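Probable brix-domain ribosomal biogenesis protein (Methanothermobacter thermautotrophicus, PDB 1W94) probably takes part in ribosome biogenesis and is thought to bind ribosomal RNA, as a protein of the Imp4/Brix family. Local coordinates at residues Val94-Cys105 against Ser122-Met133. Sequence-based numbering, arbitrary orientation.
Sequences VSSCPPGSEGLC and SIRTDEEYAWVM
Trp131 and Ile123, on the two strands of a beta hairpin in the Brix-domain sheet, pack against a type II turn, Pro98 to Ser101, and the disulfide-braced start of helix 102-108. Ser101 lays its CB over one face of the Trp131 indole, 3.7 Å from the centroid of the six-membered ring and 9° off its normal, a CH-pi contact. Ser101 OG lies between its own backbone N and carbonyl carbon (chi1 68°), from where it donates to Pro98 O at 2.7 Å, in the carbonyl plane and on a lone pair. Pro98 O also accepts from Ser101 N, the bond that closes the turn, so one oxygen takes two donors from one residue, and the OG bond holds the side chain's chi1. Pro99 O meets CH2 of Trp131 at the ring edge, while Pro98 CG comes obliquely to Trp131 CZ3, at 3.7 Å. Near the five-membered ring, Leu104 CD1 bridges CD1 of Trp131 and the selenium of Met133, with Phe152 of strand 145-154 touching both Leu104 and Trp131. Replacing Trp131 with an alanine is likely to open a gap beside the turn, costing Ser101 CB its aromatic face and Pro98 and Leu104 an apolar partner. Ile123 divides its two branches: CG2, anti to the backbone N, faces Ser101 and Pro98, whereas CG1, beside that N (chi1 -65°), carries Ile123 CD1 to Val94 CG2 at 3.7 Å. The Cys97-Cys105 disulfide ties the residue before the turn to the helix. Beside this apolar patch, one water joins the backbones, accepting from Ile123 N and Ser95 OG and donating to Ser96 O at 2.7 Å. Of the two disulfide sulfurs it is Cys105 SG that comes nearer, 3.5 Å from Ile123 CD1.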
# COMPACT_ATOMS: atom_id res chain seq x y z
N VAL A 94 -6.60 9.93 -4.55
CA VAL A 94 -7.60 9.58 -3.56
C VAL A 94 -8.71 10.63 -3.67
O VAL A 94 -8.45 11.79 -3.99
CB VAL A 94 -6.95 9.48 -2.14
CG1 VAL A 94 -6.33 10.82 -1.73
CG2 VAL A 94 -7.95 8.93 -1.11
N SER A 95 -9.95 10.22 -3.43
CA SER A 95 -11.06 11.14 -3.59
C SER A 95 -11.15 12.16 -2.43
O SER A 95 -11.57 13.29 -2.65
CB SER A 95 -12.39 10.41 -3.84
OG SER A 95 -12.60 9.33 -2.94
N SER A 96 -10.68 11.76 -1.25
CA SER A 96 -10.74 12.57 -0.03
C SER A 96 -10.04 11.81 1.08
O SER A 96 -10.16 10.58 1.14
CB SER A 96 -12.20 12.84 0.39
OG SER A 96 -12.28 13.57 1.61
N CYS A 97 -9.32 12.52 1.95
CA CYS A 97 -8.85 11.94 3.22
C CYS A 97 -9.56 12.63 4.37
O CYS A 97 -9.10 13.66 4.86
CB CYS A 97 -7.31 12.01 3.38
SG CYS A 97 -6.37 11.79 1.83
N PRO A 98 -10.69 12.06 4.83
CA PRO A 98 -11.45 12.68 5.93
C PRO A 98 -10.58 12.86 7.20
O PRO A 98 -9.54 12.19 7.35
CB PRO A 98 -12.61 11.70 6.15
CG PRO A 98 -12.15 10.41 5.51
CD PRO A 98 -11.31 10.80 4.37
N PRO A 99 -10.96 13.80 8.09
CA PRO A 99 -10.13 14.07 9.26
C PRO A 99 -9.81 12.81 10.07
O PRO A 99 -10.67 11.97 10.28
CB PRO A 99 -11.00 15.05 10.07
CG PRO A 99 -11.80 15.75 9.04
CD PRO A 99 -12.15 14.67 8.06
N GLY A 100 -8.54 12.67 10.43
CA GLY A 100 -8.06 11.46 11.05
C GLY A 100 -7.42 10.47 10.11
O GLY A 100 -6.80 9.54 10.57
N SER A 101 -7.56 10.64 8.79
CA SER A 101 -6.97 9.68 7.85
C SER A 101 -5.81 10.25 7.04
O SER A 101 -5.25 9.54 6.23
CB SER A 101 -8.02 9.13 6.87
OG SER A 101 -8.44 10.17 5.98
N GLU A 102 -5.47 11.53 7.26
CA GLU A 102 -4.46 12.23 6.45
C GLU A 102 -3.13 11.47 6.36
O GLU A 102 -2.47 11.49 5.32
CB GLU A 102 -4.20 13.63 6.99
CG GLU A 102 -5.41 14.59 6.97
CD GLU A 102 -6.29 14.56 8.23
OE1 GLU A 102 -6.09 13.67 9.11
OE2 GLU A 102 -7.19 15.43 8.33
N GLY A 103 -2.73 10.79 7.44
CA GLY A 103 -1.45 10.07 7.46
C GLY A 103 -1.42 8.94 6.44
O GLY A 103 -0.38 8.67 5.83
N LEU A 104 -2.56 8.27 6.23
CA LEU A 104 -2.64 7.26 5.18
C LEU A 104 -2.22 7.84 3.86
O LEU A 104 -1.38 7.26 3.17
CB LEU A 104 -4.04 6.64 5.08
CG LEU A 104 -4.42 5.83 6.31
CD1 LEU A 104 -5.89 5.41 6.25
CD2 LEU A 104 -3.47 4.60 6.46
N CYS A 105 -2.76 9.00 3.51
CA CYS A 105 -2.45 9.64 2.26
C CYS A 105 -0.97 10.07 2.19
O CYS A 105 -0.34 9.93 1.14
CB CYS A 105 -3.43 10.81 1.99
SG CYS A 105 -5.14 10.13 1.94
N SER A 122 -10.65 5.23 -2.39
CA SER A 122 -11.72 5.75 -1.58
C SER A 122 -11.36 5.36 -0.14
O SER A 122 -11.06 4.19 0.11
CB SER A 122 -13.00 5.06 -2.00
OG SER A 122 -14.12 5.69 -1.45
N ILE A 123 -11.37 6.32 0.78
CA ILE A 123 -11.16 6.07 2.20
C ILE A 123 -12.43 6.29 2.97
O ILE A 123 -13.09 7.33 2.82
CB ILE A 123 -10.10 7.00 2.79
CG1 ILE A 123 -8.75 6.70 2.15
CG2 ILE A 123 -10.03 6.83 4.35
CD1 ILE A 123 -7.68 7.76 2.41
N ARG A 124 -12.83 5.30 3.77
CA ARG A 124 -14.03 5.49 4.57
C ARG A 124 -13.94 4.82 5.94
O ARG A 124 -13.08 3.99 6.16
CB ARG A 124 -15.28 5.04 3.81
CG ARG A 124 -15.69 3.60 4.03
CD ARG A 124 -15.43 2.74 2.84
NE ARG A 124 -16.13 1.44 2.91
CZ ARG A 124 -16.07 0.51 1.97
NH1 ARG A 124 -15.37 0.72 0.85
NH2 ARG A 124 -16.73 -0.63 2.13
N THR A 125 -14.86 5.19 6.84
CA THR A 125 -14.94 4.54 8.15
C THR A 125 -15.65 3.19 8.02
O THR A 125 -16.28 2.90 7.00
CB THR A 125 -15.67 5.41 9.20
OG1 THR A 125 -17.02 5.62 8.78
CG2 THR A 125 -14.95 6.77 9.38
N ASP A 126 -15.52 2.37 9.06
CA ASP A 126 -16.04 1.01 9.07
C ASP A 126 -16.44 0.65 10.50
O ASP A 126 -15.94 1.24 11.44
CB ASP A 126 -14.96 0.04 8.58
CG ASP A 126 -15.49 -1.37 8.34
OD1 ASP A 126 -16.21 -1.58 7.31
OD2 ASP A 126 -15.20 -2.27 9.17
N GLU A 127 -17.33 -0.33 10.67
CA GLU A 127 -17.77 -0.71 12.02
C GLU A 127 -16.70 -1.53 12.76
O GLU A 127 -16.66 -1.53 13.99
CB GLU A 127 -19.09 -1.47 11.96
CG GLU A 127 -18.98 -2.92 11.50
N GLU A 128 -15.84 -2.22 12.00
CA GLU A 128 -14.79 -3.03 12.60
C GLU A 128 -13.39 -2.41 12.49
O GLU A 128 -12.63 -2.38 13.47
CB GLU A 128 -14.78 -4.43 11.97
CG GLU A 128 -13.57 -5.30 12.41
CD GLU A 128 -13.58 -5.65 13.91
OE1 GLU A 128 -14.64 -6.02 14.47
OE2 GLU A 128 -12.50 -5.55 14.54
N TYR A 129 -13.05 -1.96 11.29
CA TYR A 129 -11.72 -1.41 11.02
C TYR A 129 -11.72 0.07 11.27
O TYR A 129 -12.77 0.72 11.18
CB TYR A 129 -11.30 -1.71 9.57
CG TYR A 129 -11.07 -3.17 9.36
CD1 TYR A 129 -12.10 -4.02 8.93
CD2 TYR A 129 -9.84 -3.73 9.69
CE1 TYR A 129 -11.89 -5.35 8.78
CE2 TYR A 129 -9.62 -5.06 9.57
CZ TYR A 129 -10.65 -5.87 9.11
OH TYR A 129 -10.39 -7.18 8.94
N ALA A 130 -10.55 0.62 11.56
CA ALA A 130 -10.40 2.08 11.67
C ALA A 130 -10.79 2.80 10.36
O ALA A 130 -11.53 3.79 10.35
CB ALA A 130 -8.96 2.44 12.08
N TRP A 131 -10.27 2.27 9.25
CA TRP A 131 -10.51 2.77 7.90
C TRP A 131 -10.54 1.61 6.93
O TRP A 131 -9.84 0.59 7.13
CB TRP A 131 -9.38 3.73 7.48
CG TRP A 131 -9.21 4.89 8.43
CD1 TRP A 131 -8.25 5.03 9.40
CD2 TRP A 131 -10.03 6.06 8.51
NE1 TRP A 131 -8.43 6.21 10.07
CE2 TRP A 131 -9.51 6.87 9.55
CE3 TRP A 131 -11.14 6.52 7.79
CZ2 TRP A 131 -10.07 8.11 9.90
CZ3 TRP A 131 -11.70 7.76 8.12
CH2 TRP A 131 -11.16 8.54 9.18
N VAL A 132 -11.33 1.75 5.87
CA VAL A 132 -11.21 0.89 4.69
C VAL A 132 -10.77 1.76 3.48
O VAL A 132 -11.42 2.78 3.17
CB VAL A 132 -12.52 0.12 4.39
CG1 VAL A 132 -12.42 -0.66 3.06
CG2 VAL A 132 -12.85 -0.86 5.56
N MSE A 133 -9.68 1.34 2.84
CA MSE A 133 -9.17 1.97 1.65
C MSE A 133 -9.52 1.05 0.51
O MSE A 133 -9.01 -0.07 0.43
CB MSE A 133 -7.66 2.15 1.67
CG MSE A 133 -7.18 3.12 2.70
SE MSE A 133 -5.25 3.33 2.53
CE MSE A 133 -5.17 4.25 0.86
O HOH W 1 -12.16 8.91 0.27